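PDB 6UH2: short chain dehydrogenase from Leptospira borgpetersenii serovar Hardjo-bovis, which binds NAD+ and probably oxidises a CH-OH group of its substrate, or reduces the matching carbonyl. Local coordinates for residues B[38-43]-B[91-96]; B[127-132]-B[143-148]. One frame throughout, in Å; residues are numbered along the deposited sequence.

Contact 1: residues B[38-43]-B[91-96]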
ATOM      1  N   GLU B  38     -13.692   8.435 -12.305  1.00 14.43           N
ATOM      2  CA  GLU B  38     -13.204   9.757 -12.667  1.00 15.63           C
ATOM      3  C   GLU B  38     -11.679   9.804 -12.688  1.00 15.50           C
ATOM      4  O   GLU B  38     -11.086  10.384 -13.603  1.00 15.48           O
ATOM      5  CB  GLU B  38     -13.758  10.785 -11.680  1.00 25.25           C
ATOM      6  CG  GLU B  38     -13.790  12.210 -12.189  1.00 41.93           C
ATOM      7  CD  GLU B  38     -14.414  13.153 -11.180  1.00 55.40           C
ATOM      8  OE1 GLU B  38     -13.661  13.777 -10.402  1.00 54.67           O
ATOM      9  OE2 GLU B  38     -15.662  13.249 -11.152  1.00 65.10           O
ATOM     10  N   SER B  39     -11.026   9.188 -11.692  1.00 15.81           N
ATOM     11  CA  SER B  39      -9.565   9.238 -11.613  1.00 16.97           C
ATOM     12  C   SER B  39      -8.911   8.474 -12.760  1.00 14.42           C
ATOM     13  O   SER B  39      -7.958   8.965 -13.381  1.00 14.74           O
ATOM     14  CB  SER B  39      -9.100   8.684 -10.268  1.00 18.34           C
ATOM     15  OG  SER B  39      -9.539   9.524  -9.224  1.00 19.57           O
ATOM     16  N   TYR B  40      -9.404   7.272 -13.060  1.00 13.98           N
ATOM     17  CA  TYR B  40      -8.841   6.523 -14.175  1.00 16.28           C
ATOM     18  C   TYR B  40      -9.064   7.240 -15.501  1.00 15.41           C
ATOM     19  O   TYR B  40      -8.167   7.275 -16.350  1.00 14.22           O
ATOM     20  CB  TYR B  40      -9.436   5.119 -14.228  1.00 16.63           C
ATOM     21  CG  TYR B  40      -8.700   4.117 -13.373  1.00 14.36           C
ATOM     22  CD1 TYR B  40      -7.403   3.719 -13.691  1.00 17.28           C
ATOM     23  CD2 TYR B  40      -9.302   3.560 -12.254  1.00 13.00           C
ATOM     24  CE1 TYR B  40      -6.724   2.781 -12.904  1.00 14.52           C
ATOM     25  CE2 TYR B  40      -8.634   2.636 -11.468  1.00 15.92           C
ATOM     26  CZ  TYR B  40      -7.355   2.245 -11.799  1.00 17.87           C
ATOM     27  OH  TYR B  40      -6.706   1.317 -11.013  1.00 17.37           O
ATOM     28  N   LEU B  41     -10.243   7.835 -15.698  1.00 12.31           N
ATOM     29  CA  LEU B  41     -10.456   8.596 -16.931  1.00 15.00           C
ATOM     30  C   LEU B  41      -9.488   9.772 -17.040  1.00 19.53           C
ATOM     31  O   LEU B  41      -9.044  10.113 -18.143  1.00 17.05           O
ATOM     32  CB  LEU B  41     -11.899   9.094 -17.007  1.00 16.20           C
ATOM     33  CG  LEU B  41     -12.973   8.031 -17.221  1.00 18.79           C
ATOM     34  CD1 LEU B  41     -14.348   8.659 -17.040  1.00 17.23           C
ATOM     35  CD2 LEU B  41     -12.828   7.379 -18.603  1.00 17.54           C
ATOM     36  N   SER B  42      -9.129  10.393 -15.912  1.00 20.25           N
ATOM     37  CA  SER B  42      -8.266  11.564 -15.991  1.00 19.83           C
ATOM     38  C   SER B  42      -6.823  11.205 -16.337  1.00 23.06           C
ATOM     39  O   SER B  42      -6.084  12.073 -16.816  1.00 22.82           O
ATOM     40  CB  SER B  42      -8.320  12.352 -14.684  1.00 19.61           C
ATOM     41  OG  SER B  42      -7.521  11.721 -13.700  1.00 29.30           O
ATOM     42  N   VAL B  43      -6.411   9.952 -16.136  1.00 18.59           N
ATOM     43  CA  VAL B  43      -5.079   9.502 -16.540  1.00 22.62           C
ATOM     44  C   VAL B  43      -5.167   8.684 -17.827  1.00 19.19           C
ATOM     45  O   VAL B  43      -4.335   7.805 -18.075  1.00 19.57           O
ATOM     46  CB  VAL B  43      -4.384   8.714 -15.411  1.00 21.27           C
ATOM     47  CG1 VAL B  43      -4.116   9.652 -14.225  1.00 16.97           C
ATOM     48  CG2 VAL B  43      -5.223   7.505 -14.967  1.00 20.24           C
ATOM     49  N   PRO B  91     -10.293  -6.442 -20.484  1.00 18.11           N
ATOM     50  CA  PRO B  91      -9.755  -5.557 -19.446  1.00 19.84           C
ATOM     51  C   PRO B  91      -8.315  -5.898 -19.104  1.00 19.35           C
ATOM     52  O   PRO B  91      -7.890  -7.049 -19.193  1.00 21.27           O
ATOM     53  CB  PRO B  91     -10.678  -5.808 -18.247  1.00 19.49           C
ATOM     54  CG  PRO B  91     -11.928  -6.474 -18.839  1.00 23.67           C
ATOM     55  CD  PRO B  91     -11.438  -7.243 -20.017  1.00 21.34           C
ATOM     56  N   ASP B  92      -7.565  -4.875 -18.702  1.00 13.07           N
ATOM     57  CA  ASP B  92      -6.246  -5.072 -18.122  1.00 14.34           C
ATOM     58  C   ASP B  92      -6.291  -5.111 -16.607  1.00 12.60           C
ATOM     59  O   ASP B  92      -5.401  -5.691 -15.981  1.00 16.00           O
ATOM     60  CB  ASP B  92      -5.304  -3.947 -18.553  1.00 14.20           C
ATOM     61  CG  ASP B  92      -5.185  -3.843 -20.043  1.00 19.54           C
ATOM     62  OD1 ASP B  92      -4.433  -4.643 -20.630  1.00 22.30           O
ATOM     63  OD2 ASP B  92      -5.886  -3.005 -20.636  1.00 18.63           O
ATOM     64  N   ILE B  93      -7.317  -4.500 -16.024  1.00 13.23           N
ATOM     65  CA  ILE B  93      -7.460  -4.292 -14.594  1.00 16.93           C
ATOM     66  C   ILE B  93      -8.912  -4.576 -14.263  1.00 17.44           C
ATOM     67  O   ILE B  93      -9.808  -4.045 -14.930  1.00 14.19           O
ATOM     68  CB  ILE B  93      -7.088  -2.849 -14.185  1.00 14.02           C
ATOM     69  CG1 ILE B  93      -5.622  -2.548 -14.524  1.00 18.84           C
ATOM     70  CG2 ILE B  93      -7.352  -2.615 -12.702  1.00 12.27           C
ATOM     71  CD1 ILE B  93      -5.308  -1.058 -14.552  1.00 13.86           C
ATOM     72  N   LEU B  94      -9.144  -5.445 -13.275  1.00 10.73           N
ATOM     73  CA  LEU B  94     -10.475  -5.712 -12.726  1.00 14.67           C
ATOM     74  C   LEU B  94     -10.540  -5.150 -11.313  1.00 16.18           C
ATOM     75  O   LEU B  94      -9.728  -5.525 -10.463  1.00 13.61           O
ATOM     76  CB  LEU B  94     -10.785  -7.214 -12.695  1.00 12.83           C
ATOM     77  CG  LEU B  94     -12.003  -7.600 -11.831  1.00 11.68           C
ATOM     78  CD1 LEU B  94     -13.298  -7.045 -12.447  1.00 15.04           C
ATOM     79  CD2 LEU B  94     -12.139  -9.114 -11.621  1.00 12.06           C
ATOM     80  N   ILE B  95     -11.504  -4.269 -11.054  1.00 12.36           N
ATOM     81  CA  ILE B  95     -11.704  -3.705  -9.722  1.00 14.02           C
ATOM     82  C   ILE B  95     -13.062  -4.168  -9.212  1.00 12.79           C
ATOM     83  O   ILE B  95     -14.107  -3.735  -9.714  1.00 14.27           O
ATOM     84  CB  ILE B  95     -11.604  -2.173  -9.715  1.00 14.69           C
ATOM     85  CG1 ILE B  95     -10.266  -1.724 -10.314  1.00 15.07           C
ATOM     86  CG2 ILE B  95     -11.764  -1.632  -8.283  1.00  9.37           C
ATOM     87  CD1 ILE B  95      -9.995  -0.255 -10.162  1.00 17.18           C
ATOM     88  N   ASN B  96     -13.049  -5.042  -8.200  1.00 12.40           N
ATOM     89  CA  ASN B  96     -14.278  -5.553  -7.590  1.00 15.09           C
ATOM     90  C   ASN B  96     -14.711  -4.583  -6.492  1.00 16.48           C
ATOM     91  O   ASN B  96     -14.526  -4.808  -5.294  1.00 15.39           O
ATOM     92  CB  ASN B  96     -14.053  -6.962  -7.051  1.00 11.13           C
ATOM     93  CG  ASN B  96     -13.999  -8.003  -8.152  1.00 14.99           C
ATOM     94  OD1 ASN B  96     -14.933  -8.125  -8.940  1.00 16.40           O
ATOM     95  ND2 ASN B  96     -12.892  -8.751  -8.221  1.00 12.81           N
TER
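Y40, reaching from helix 31-42 to I93 and I95 of strand 93-96, illustrates how a Rossmann fold packs a helix on its parallel sheet through one long aromatic side chain. The CA atoms of Y40 and I93 stand 10.9 Å apart, a gap that the phenol spans. Y40 and I95 extend from opposite directions, and CD1 of I95 settles obliquely against the ring, 3.5 Å from Y40 CE2 and close to the hydroxyl, with Y40 OH at 3.7 Å. In I95, CG1 is anti to the carbonyl carbon (chi1 -55°), an orientation that carries the ethyl arm and its CD1 towards the ring. I93 sits two residues earlier on the same side of the strand and touches more lightly, its CD1 4.4 Å from Y40 CE1. V23 of the adjacent strand 22-26 packs against all three residues, while F18 and F238 meet the tyrosine ring. The hydroxyl is buried yet satisfied, being hydrogen-bonded to OG1 of T241. Y40 OH stops beside the isoleucine methyls, 4.3 Å from I93 CG2.

Contact 2: residues B[127-132]-B[143-148]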
ATOM      1  N   LEU B 127     -17.374 -14.398  -9.029  1.00 15.13           N
ATOM      2  CA  LEU B 127     -17.827 -14.583 -10.405  1.00 19.81           C
ATOM      3  C   LEU B 127     -17.033 -13.709 -11.371  1.00 15.81           C
ATOM      4  O   LEU B 127     -16.566 -14.183 -12.418  1.00 16.72           O
ATOM      5  CB  LEU B 127     -19.322 -14.277 -10.486  1.00 22.75           C
ATOM      6  CG  LEU B 127     -20.112 -14.715 -11.709  1.00 29.35           C
ATOM      7  CD1 LEU B 127     -20.171 -16.224 -11.766  1.00 24.36           C
ATOM      8  CD2 LEU B 127     -21.515 -14.126 -11.636  1.00 34.56           C
ATOM      9  N   LEU B 128     -16.873 -12.425 -11.039  1.00 14.54           N
ATOM     10  CA  LEU B 128     -16.110 -11.538 -11.912  1.00 15.11           C
ATOM     11  C   LEU B 128     -14.648 -11.958 -11.959  1.00 13.64           C
ATOM     12  O   LEU B 128     -14.012 -11.884 -13.015  1.00 17.38           O
ATOM     13  CB  LEU B 128     -16.243 -10.078 -11.455  1.00 11.46           C
ATOM     14  CG  LEU B 128     -17.440  -9.280 -11.999  1.00 15.78           C
ATOM     15  CD1 LEU B 128     -17.239  -8.927 -13.470  1.00 21.27           C
ATOM     16  CD2 LEU B 128     -18.745 -10.062 -11.829  1.00 16.52           C
ATOM     17  N   SER B 129     -14.098 -12.400 -10.824  1.00 11.11           N
ATOM     18  CA  SER B 129     -12.720 -12.886 -10.828  1.00 17.45           C
ATOM     19  C   SER B 129     -12.594 -14.140 -11.679  1.00 18.17           C
ATOM     20  O   SER B 129     -11.594 -14.324 -12.384  1.00 17.38           O
ATOM     21  CB  SER B 129     -12.241 -13.155  -9.401  1.00 15.03           C
ATOM     22  OG  SER B 129     -12.191 -11.947  -8.652  1.00 13.57           O
ATOM     23  N   GLN B 130     -13.621 -14.990 -11.669  1.00 14.56           N
ATOM     24  CA  GLN B 130     -13.541 -16.257 -12.393  1.00 15.37           C
ATOM     25  C   GLN B 130     -13.611 -16.043 -13.905  1.00 19.87           C
ATOM     26  O   GLN B 130     -12.819 -16.624 -14.660  1.00 19.43           O
ATOM     27  CB  GLN B 130     -14.652 -17.205 -11.931  1.00 13.06           C
ATOM     28  CG  GLN B 130     -14.602 -18.572 -12.636  1.00 15.77           C
ATOM     29  CD  GLN B 130     -15.809 -19.442 -12.342  1.00 20.06           C
ATOM     30  OE1 GLN B 130     -16.944 -19.062 -12.625  1.00 19.73           O
ATOM     31  NE2 GLN B 130     -15.571 -20.609 -11.750  1.00 14.78           N
ATOM     32  N   TYR B 131     -14.557 -15.222 -14.371  1.00 17.55           N
ATOM     33  CA  TYR B 131     -14.623 -14.936 -15.800  1.00 17.29           C
ATOM     34  C   TYR B 131     -13.380 -14.199 -16.271  1.00 17.36           C
ATOM     35  O   TYR B 131     -12.878 -14.454 -17.369  1.00 15.17           O
ATOM     36  CB  TYR B 131     -15.887 -14.135 -16.133  1.00 16.13           C
ATOM     37  CG  TYR B 131     -17.042 -15.073 -16.338  1.00 20.51           C
ATOM     38  CD1 TYR B 131     -17.300 -15.638 -17.583  1.00 19.59           C
ATOM     39  CD2 TYR B 131     -17.832 -15.452 -15.268  1.00 15.73           C
ATOM     40  CE1 TYR B 131     -18.338 -16.544 -17.755  1.00 27.83           C
ATOM     41  CE2 TYR B 131     -18.862 -16.350 -15.429  1.00 19.83           C
ATOM     42  CZ  TYR B 131     -19.117 -16.894 -16.666  1.00 27.41           C
ATOM     43  OH  TYR B 131     -20.159 -17.797 -16.786  1.00 26.19           O
ATOM     44  N   THR B 132     -12.863 -13.289 -15.449  1.00 14.21           N
ATOM     45  CA  THR B 132     -11.687 -12.518 -15.841  1.00 18.80           C
ATOM     46  C   THR B 132     -10.435 -13.392 -15.864  1.00 15.98           C
ATOM     47  O   THR B 132      -9.645 -13.332 -16.816  1.00 16.52           O
ATOM     48  CB  THR B 132     -11.523 -11.331 -14.886  1.00 17.51           C
ATOM     49  OG1 THR B 132     -12.686 -10.500 -14.982  1.00 18.25           O
ATOM     50  CG2 THR B 132     -10.334 -10.520 -15.264  1.00 18.66           C
ATOM     51  N   GLY B 143      -3.040  -9.690 -16.407  1.00 18.67           N
ATOM     52  CA  GLY B 143      -3.977  -8.767 -15.787  1.00 14.56           C
ATOM     53  C   GLY B 143      -3.716  -8.552 -14.304  1.00 18.33           C
ATOM     54  O   GLY B 143      -2.924  -9.253 -13.670  1.00 16.65           O
ATOM     55  N   ILE B 144      -4.406  -7.547 -13.744  1.00 12.68           N
ATOM     56  CA  ILE B 144      -4.348  -7.222 -12.314  1.00 10.63           C
ATOM     57  C   ILE B 144      -5.766  -7.129 -11.763  1.00 13.60           C
ATOM     58  O   ILE B 144      -6.618  -6.443 -12.338  1.00 15.00           O
ATOM     59  CB  ILE B 144      -3.602  -5.899 -12.047  1.00 10.83           C
ATOM     60  CG1 ILE B 144      -2.174  -5.952 -12.603  1.00 14.41           C
ATOM     61  CG2 ILE B 144      -3.573  -5.560 -10.536  1.00 10.16           C
ATOM     62  CD1 ILE B 144      -1.487  -4.587 -12.602  1.00 15.34           C
ATOM     63  N   ILE B 145      -6.003  -7.771 -10.625  1.00 13.11           N
ATOM     64  CA  ILE B 145      -7.286  -7.708  -9.930  1.00 12.49           C
ATOM     65  C   ILE B 145      -7.101  -6.915  -8.642  1.00 14.94           C
ATOM     66  O   ILE B 145      -6.103  -7.083  -7.928  1.00 13.01           O
ATOM     67  CB  ILE B 145      -7.832  -9.122  -9.640  1.00 13.63           C
ATOM     68  CG1 ILE B 145      -8.061  -9.887 -10.955  1.00 12.60           C
ATOM     69  CG2 ILE B 145      -9.102  -9.066  -8.798  1.00 13.65           C
ATOM     70  CD1 ILE B 145      -8.522 -11.346 -10.757  1.00 12.22           C
ATOM     71  N   LEU B 146      -8.065  -6.052  -8.339  1.00 13.49           N
ATOM     72  CA  LEU B 146      -8.067  -5.321  -7.073  1.00 12.73           C
ATOM     73  C   LEU B 146      -9.431  -5.495  -6.430  1.00 12.87           C
ATOM     74  O   LEU B 146     -10.443  -5.093  -7.012  1.00 13.17           O
ATOM     75  CB  LEU B 146      -7.753  -3.832  -7.270  1.00 10.16           C
ATOM     76  CG  LEU B 146      -7.796  -3.008  -5.971  1.00 12.77           C
ATOM     77  CD1 LEU B 146      -6.719  -3.486  -4.978  1.00 12.67           C
ATOM     78  CD2 LEU B 146      -7.664  -1.496  -6.252  1.00 11.44           C
ATOM     79  N   ASN B 147      -9.451  -6.099  -5.243  1.00 11.92           N
ATOM     80  CA  ASN B 147     -10.676  -6.336  -4.492  1.00 11.25           C
ATOM     81  C   ASN B 147     -10.856  -5.259  -3.428  1.00 16.86           C
ATOM     82  O   ASN B 147      -9.936  -4.498  -3.112  1.00 11.09           O
ATOM     83  CB  ASN B 147     -10.646  -7.735  -3.858  1.00 10.06           C
ATOM     84  CG  ASN B 147     -10.602  -8.828  -4.895  1.00 13.67           C
ATOM     85  OD1 ASN B 147     -11.201  -8.698  -5.964  1.00 14.39           O
ATOM     86  ND2 ASN B 147      -9.880  -9.905  -4.603  1.00 11.58           N
ATOM     87  N   PHE B 148     -12.062  -5.197  -2.869  1.00 16.94           N
ATOM     88  CA  PHE B 148     -12.377  -4.211  -1.844  1.00 11.52           C
ATOM     89  C   PHE B 148     -12.821  -4.932  -0.578  1.00 16.44           C
ATOM     90  O   PHE B 148     -13.848  -5.622  -0.569  1.00 14.91           O
ATOM     91  CB  PHE B 148     -13.419  -3.199  -2.341  1.00 10.84           C
ATOM     92  CG  PHE B 148     -12.788  -1.949  -2.889  1.00 14.66           C
ATOM     93  CD1 PHE B 148     -12.184  -1.960  -4.138  1.00 12.74           C
ATOM     94  CD2 PHE B 148     -12.730  -0.788  -2.125  1.00 13.31           C
ATOM     95  CE1 PHE B 148     -11.555  -0.811  -4.634  1.00 16.80           C
ATOM     96  CE2 PHE B 148     -12.106   0.349  -2.610  1.00 16.76           C
ATOM     97  CZ  PHE B 148     -11.516   0.340  -3.867  1.00 17.50           C
TER
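Helix 111-139 runs beside strand 144-148 with S129 and I145 facing each other, their CA atoms 7.6 Å apart, an approach consistent with the small side chain of S129. This is the helix-on-sheet layer of the Rossmann fold, on the face of the sheet where helix 171-191 also packs. The side chains of both S129 and I145 point across the interface, and CG2 of I145 comes 4.2 Å from S129 OG, an apolar methyl beside a hydroxyl. That hydroxyl is hydrogen-bonded to the backbone O of T125, one turn back in its own helix. N147, two residues along the strand, brings its amide oxygen OD1 to 4.3 Å from S129 OG, too far for a direct bond; OD1 instead accepts from N96 ND2, and N147 ND2 is bonded to T184 OG1. One turn on from S129, T132 turns its hydroxyl back on the helix, with OG1 giving a 2.7 Å bond to L128 O. Its chi1 of -61° permits this return, and the same carbonyl receives T132 N from the opposite face of its plane. L187 touches both S129 and I145, adding to the apolar cover. The chemistry implies an interface joined by packing and not by a direct polar link, since S129 OG and N147 OD1 both take partners outside the two segments.

Contacts 1 and 2 lie on opposite faces of one parallel sheet, their centres 13 Å apart, with helix 31-42 covering one side and helix 111-139 the other: the three-layered sandwich of the Rossmann fold. Neighbouring strands 93-96 and 144-148 join them through a probable hydrogen bond of 2.7 Å between L94 O and L146 N. N96 is the residue of contact 1 whose ND2 reaches into contact 2, to N147 OD1 and, weakly, to S129 OG. Neither I95 nor N147 touches NAD, their side chains lying about 8 and 9 Å from it, whereas F148 touches it and its carbonyl oxygen accepts from K177, an NAD-binding residue.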